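Side-chain contacts in agmatine N-acetyltransferase (Drosophila melanogaster, PDB 7CIW), which transfers an acetyl group from acetyl-CoA to agmatine, and probably also acylates arylalkylamines such as dopamine and serotonin: residues Ser82-Pro85 with Glu86-Ala89; Ser108-Glu111 with Thr112-Val116; Val150-Arg153 with Gly154-Leu157. The protein carries 1 engineered substitution. All coordinates share one frame; numbering follows the deposited sequence.

Overall arrangement
All three contacts are local, between neighbours along a helix or at its end, and all lie in the GNAT family region, but they sit differently in the fold. Contacts 1 and 2 occupy successive helices, 84-95 and 99-114, which pack against each other; their centres are about 8 Å apart. Contact 3 stands apart, about 22 Å from either by centres, on helix 142-156. Contact 1 is a surface contact at the start of its helix, with a histidine-carboxylate bond and a CH-pi contact over a second histidine. Contact 2 is partly buried, and there a threonine hydroxyl and two waters serve the polar groups near a helix end. Contact 3, also partly buried, carries a chain of arginine, amide and carboxylate bonds on its exposed side.

Contact 1 of 3, residues Ser82-Pro85 with Glu86-Ala89; sequences SHEP and EHMA
The backbone turns through H83 into helix 84-95 with successive i to i+4 bonds, H87 N to H83 O, M88 N to E84 O and A89 N to P85 O, so the side chains that meet are three or four residues apart. This helix follows strand 70-80 of the GNAT fold, and P85, which has no N-H to give, sits near its start, where no such bond is needed. The main polar side-chain contact is a histidine-carboxylate bond: H87 ND1 gives its hydrogen to E84 OE1 at 3.2 Å. The oxygen lies in the plane of the H87 ring, at its edge, whereas the nitrogen meets the carboxylate from above its plane; the two planes stand 65° apart. A first torsion of -169° sets E84 CG opposite the backbone N, and with the bend at chi2 the carboxylate reaches forward along the helix to the edge of the H87 ring. The bond should limit rotation of the H87 imidazole. A second imidazole, that of H83, is covered over one face by E86 CB, which makes a CH-pi contact 4.2 Å from the ring centroid, and by the backbone N of H87 nearer the rim. The E86 chain then bends at chi2, carrying its carboxylate alongside the P85 ring, where E86 OE1 comes to 3.8 Å from P85 CB. On the neighbouring helix 99-114, E111 touches both E84 and P85, while L104 and L107 receive the M88 side chain. Before leaving toward those leucines, M88 runs past the second oxygen of the E84 carboxylate, with M88 CG 3.3 Å from E84 OE2 and M88 SD 3.8 Å from that same oxygen.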
# COMPACT_ATOMS: atom_id res chain seq x y z
N SER A 82 -7.13 -3.32 -16.19
CA SER A 82 -6.87 -4.72 -16.53
C SER A 82 -5.49 -4.93 -17.15
O SER A 82 -5.08 -6.09 -17.31
CB SER A 82 -7.94 -5.24 -17.47
OG SER A 82 -7.89 -4.56 -18.71
N HIS A 83 -4.78 -3.87 -17.51
CA HIS A 83 -3.42 -3.96 -18.00
C HIS A 83 -2.39 -4.01 -16.88
O HIS A 83 -1.22 -4.29 -17.15
CB HIS A 83 -3.12 -2.78 -18.94
CG HIS A 83 -1.85 -2.91 -19.71
ND1 HIS A 83 -0.75 -2.11 -19.48
CD2 HIS A 83 -1.50 -3.75 -20.71
CE1 HIS A 83 0.22 -2.46 -20.31
NE2 HIS A 83 -0.21 -3.45 -21.07
N GLU A 84 -2.79 -3.79 -15.63
CA GLU A 84 -1.81 -3.73 -14.55
C GLU A 84 -0.99 -5.01 -14.38
O GLU A 84 0.21 -4.89 -14.06
CB GLU A 84 -2.51 -3.36 -13.23
CG GLU A 84 -1.55 -3.02 -12.09
CD GLU A 84 -0.73 -1.75 -12.33
OE1 GLU A 84 -0.90 -1.08 -13.38
OE2 GLU A 84 0.10 -1.42 -11.45
N PRO A 85 -1.51 -6.22 -14.59
CA PRO A 85 -0.61 -7.39 -14.49
C PRO A 85 0.56 -7.32 -15.47
O PRO A 85 1.70 -7.62 -15.09
CB PRO A 85 -1.54 -8.57 -14.78
CG PRO A 85 -2.89 -8.08 -14.30
CD PRO A 85 -2.92 -6.64 -14.71
N GLU A 86 0.30 -6.91 -16.71
CA GLU A 86 1.38 -6.79 -17.69
C GLU A 86 2.31 -5.65 -17.34
O GLU A 86 3.54 -5.78 -17.44
CB GLU A 86 0.78 -6.59 -19.08
CG GLU A 86 0.07 -7.84 -19.62
CD GLU A 86 -1.20 -8.23 -18.85
OE1 GLU A 86 -1.92 -7.35 -18.32
OE2 GLU A 86 -1.46 -9.46 -18.75
N HIS A 87 1.74 -4.51 -16.93
CA HIS A 87 2.55 -3.36 -16.55
C HIS A 87 3.48 -3.68 -15.39
O HIS A 87 4.68 -3.38 -15.43
CB HIS A 87 1.62 -2.19 -16.20
CG HIS A 87 2.35 -0.98 -15.71
ND1 HIS A 87 1.92 -0.24 -14.62
CD2 HIS A 87 3.47 -0.37 -16.16
CE1 HIS A 87 2.75 0.77 -14.43
NE2 HIS A 87 3.70 0.71 -15.34
N MET A 88 2.95 -4.30 -14.33
CA MET A 88 3.80 -4.59 -13.18
C MET A 88 4.86 -5.63 -13.52
O MET A 88 5.95 -5.58 -12.95
CB MET A 88 2.96 -5.07 -12.00
CG MET A 88 2.18 -3.96 -11.35
SD MET A 88 1.90 -4.19 -9.59
CE MET A 88 3.58 -4.45 -9.02
N ALA A 89 4.55 -6.57 -14.41
CA ALA A 89 5.56 -7.55 -14.80
C ALA A 89 6.72 -6.86 -15.49
O ALA A 89 7.88 -7.15 -15.21
CB ALA A 89 4.94 -8.63 -15.69

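Contact 2 of 3, residues Ser108-Glu111 with Thr112-Val116; sequences SAVE and TATDV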
# COMPACT_ATOMS: atom_id res chain seq x y z
N SER A 108 4.29 -8.02 -8.22
CA SER A 108 3.80 -8.37 -9.55
C SER A 108 3.23 -9.78 -9.57
O SER A 108 2.22 -10.03 -10.23
CB SER A 108 4.93 -8.23 -10.57
OG SER A 108 4.57 -8.73 -11.85
N ALA A 109 3.86 -10.71 -8.86
CA ALA A 109 3.27 -12.04 -8.73
C ALA A 109 1.87 -11.96 -8.14
O ALA A 109 0.96 -12.66 -8.61
CB ALA A 109 4.16 -12.95 -7.88
N VAL A 110 1.68 -11.10 -7.14
CA VAL A 110 0.36 -10.96 -6.52
C VAL A 110 -0.64 -10.31 -7.48
O VAL A 110 -1.80 -10.70 -7.54
CB VAL A 110 0.50 -10.15 -5.21
CG1 VAL A 110 -0.85 -9.82 -4.65
CG2 VAL A 110 1.37 -10.93 -4.21
N GLU A 111 -0.20 -9.29 -8.23
CA GLU A 111 -1.11 -8.64 -9.17
C GLU A 111 -1.56 -9.61 -10.25
O GLU A 111 -2.74 -9.63 -10.64
CB GLU A 111 -0.43 -7.42 -9.79
CG GLU A 111 -1.22 -6.76 -10.91
CD GLU A 111 -2.44 -6.01 -10.40
OE1 GLU A 111 -2.35 -5.43 -9.30
OE2 GLU A 111 -3.49 -6.03 -11.09
N THR A 112 -0.65 -10.45 -10.74
CA THR A 112 -1.03 -11.45 -11.74
C THR A 112 -2.02 -12.45 -11.16
O THR A 112 -2.98 -12.84 -11.84
CB THR A 112 0.22 -12.19 -12.23
OG1 THR A 112 1.02 -11.28 -12.99
CG2 THR A 112 -0.17 -13.38 -13.09
N ALA A 113 -1.82 -12.85 -9.90
CA ALA A 113 -2.71 -13.83 -9.29
C ALA A 113 -4.08 -13.24 -8.97
O ALA A 113 -5.09 -13.95 -9.05
CB ALA A 113 -2.07 -14.39 -8.02
N THR A 114 -4.14 -11.96 -8.60
CA THR A 114 -5.43 -11.39 -8.21
C THR A 114 -6.22 -10.89 -9.41
O THR A 114 -7.42 -11.16 -9.52
CB THR A 114 -5.23 -10.26 -7.19
OG1 THR A 114 -4.31 -9.29 -7.70
CG2 THR A 114 -4.69 -10.82 -5.89
N ASP A 115 -5.57 -10.13 -10.30
CA ASP A 115 -6.14 -9.73 -11.59
C ASP A 115 -7.59 -9.24 -11.43
O ASP A 115 -8.52 -9.74 -12.06
CB ASP A 115 -6.05 -10.89 -12.59
CG ASP A 115 -6.17 -10.44 -14.05
OD1 ASP A 115 -6.31 -9.24 -14.32
OD2 ASP A 115 -6.13 -11.32 -14.93
N VAL A 116 -7.77 -8.25 -10.55
CA VAL A 116 -9.10 -8.03 -9.99
C VAL A 116 -10.07 -7.47 -11.01
O VAL A 116 -11.29 -7.61 -10.86
CB VAL A 116 -9.04 -7.10 -8.76
CG1 VAL A 116 -8.31 -7.78 -7.61
CG2 VAL A 116 -8.45 -5.71 -9.12
O HOH W 1 1.98 -8.56 -12.66
O HOH W 2 -5.33 -7.11 -9.31
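V110 and T114 meet through two hydrogen bonds to a single acceptor near the C-terminal end of helix 99-114: V110 O takes the backbone N-H of T114 and also its hydroxyl, with T114 OG1 2.9 Å away. The hydroxyl can fold back onto the preceding turn because chi1 of 54° places OG1 between the backbone N and the carbonyl carbon; such a threonine bond to the carbonyl four residues earlier is familiar within helices. Further backbone bonds join T112 N to S108 O, A113 N to A109 O and D115 N to E111 O. D115 then leaves the helix with a positive phi.

Two waters supply a second layer of polar links. One gives a hydrogen to S108 O and also bonds to S108 OG, at 2.7 Å, and to T112 OG1, tying the two hydroxyls together across a turn. The other donates to E111 OE2 at 2.8 Å and to T114 OG1, and accepts from V116 N at 3.0 Å, so it bridges the carboxylate to the chain beyond the helix end. The other oxygen of E111 forms a salt bridge with K80, and D115 OD1 pairs with R118.

Apolar contact is slight: V110 CG1 lies 4.2 Å from T114 CG2. A valine in place of T114 would probably cost V110 O its second donor and leave the water on E111 OE2 without one of its two acceptors.

The V110 and T114 side chains face strands 181-187 and 208-215, V110 also touching the coenzyme A-binding residue D165 of strand 161-166, while S108, E111 and D115 pack against helix 84-95.

Contact 3 of 3, residues Val150-Arg153 with Gly154-Leu157; sequences VAQR and GRDL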
# COMPACT_ATOMS: atom_id res chain seq x y z
N VAL A 150 -10.02 6.79 1.63
CA VAL A 150 -9.70 6.30 0.29
C VAL A 150 -10.95 5.72 -0.37
O VAL A 150 -11.20 5.95 -1.56
CB VAL A 150 -8.57 5.26 0.36
CG1 VAL A 150 -8.41 4.56 -1.00
CG2 VAL A 150 -7.29 5.96 0.78
N ALA A 151 -11.73 4.92 0.38
CA ALA A 151 -12.93 4.35 -0.21
C ALA A 151 -13.88 5.43 -0.72
O ALA A 151 -14.48 5.27 -1.79
CB ALA A 151 -13.66 3.45 0.80
N GLN A 152 -14.05 6.51 0.04
CA GLN A 152 -14.94 7.58 -0.41
C GLN A 152 -14.39 8.28 -1.64
O GLN A 152 -15.14 8.64 -2.56
CB GLN A 152 -15.19 8.59 0.70
CG GLN A 152 -16.19 9.67 0.30
CD GLN A 152 -17.55 9.09 -0.05
OE1 GLN A 152 -18.13 8.34 0.73
NE2 GLN A 152 -18.07 9.43 -1.23
N ARG A 153 -13.07 8.48 -1.68
CA ARG A 153 -12.45 9.05 -2.86
C ARG A 153 -12.65 8.14 -4.06
O ARG A 153 -12.89 8.62 -5.18
CB ARG A 153 -10.97 9.30 -2.58
CG ARG A 153 -10.13 9.74 -3.77
CD ARG A 153 -10.56 11.09 -4.30
NE ARG A 153 -9.56 11.61 -5.23
CZ ARG A 153 -9.78 12.61 -6.07
NH1 ARG A 153 -10.97 13.19 -6.11
NH2 ARG A 153 -8.82 13.01 -6.89
N GLY A 154 -12.55 6.83 -3.84
CA GLY A 154 -12.82 5.89 -4.92
C GLY A 154 -14.25 5.99 -5.42
O GLY A 154 -14.49 5.96 -6.63
N ARG A 155 -15.21 6.07 -4.50
CA ARG A 155 -16.61 6.25 -4.89
C ARG A 155 -16.78 7.49 -5.75
O ARG A 155 -17.45 7.45 -6.79
CB ARG A 155 -17.48 6.36 -3.64
CG ARG A 155 -17.80 5.05 -2.96
CD ARG A 155 -18.94 5.24 -1.96
NE ARG A 155 -18.43 5.76 -0.70
CZ ARG A 155 -17.94 5.00 0.28
NH1 ARG A 155 -17.92 3.69 0.16
NH2 ARG A 155 -17.49 5.57 1.38
N ASP A 156 -16.20 8.61 -5.32
CA ASP A 156 -16.30 9.85 -6.09
C ASP A 156 -15.72 9.68 -7.48
O ASP A 156 -16.25 10.23 -8.46
CB ASP A 156 -15.57 10.99 -5.37
CG ASP A 156 -16.26 11.44 -4.11
OD1 ASP A 156 -17.37 10.96 -3.79
OD2 ASP A 156 -15.67 12.31 -3.43
N LEU A 157 -14.61 8.94 -7.59
CA LEU A 157 -13.93 8.74 -8.87
C LEU A 157 -14.60 7.69 -9.74
O LEU A 157 -14.13 7.46 -10.86
CB LEU A 157 -12.47 8.35 -8.63
CG LEU A 157 -11.55 9.45 -8.10
CD1 LEU A 157 -10.28 8.85 -7.52
CD2 LEU A 157 -11.20 10.43 -9.21
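The R155 guanidinium has A151 O 4.0 Å above the centre of one face and Q152 OE1 in plane at its edge, whereas the R153 guanidinium carries L157 CD2 over the centre of a face. The contact lies at the C-terminal end of helix 142-156, the helix of the GNAT beta-alpha-beta unit between strands 125-133 and 161-166. R155 grips Q152 side-on: R155 NE at 3.0 Å and R155 NH2 at 2.9 Å both give hydrogens to Q152 OE1. Relative to the amide, both donors come from the same face and well above the carbonyl plane, away from the lone pairs; amide and guanidinium are 58° apart. The other end of the amide is a donor, and Q152 NE2 reaches D156 OD1 at 3.1 Å, with the oxygen in the amide plane but the nitrogen above the carboxylate plane. A bend at chi2 (60°) lets Q152, with CG anti to the backbone N, lie across the turn between its charged neighbours. The amide so links an arginine to an aspartate, which probably polarises it and fixes which way round it sits.

The backbone bonds are the usual i to i+4 ones, from G154 N to V150 O through L157 N to R153 O. On the sheet side V150 packs against strands 62-67, 70-80 and 125-133. The R153 guanidinium is tethered by NH2 to F59 O, and its aliphatic part and NE lie against the leucine, with R153 NE 3.7 Å from L157 CD1.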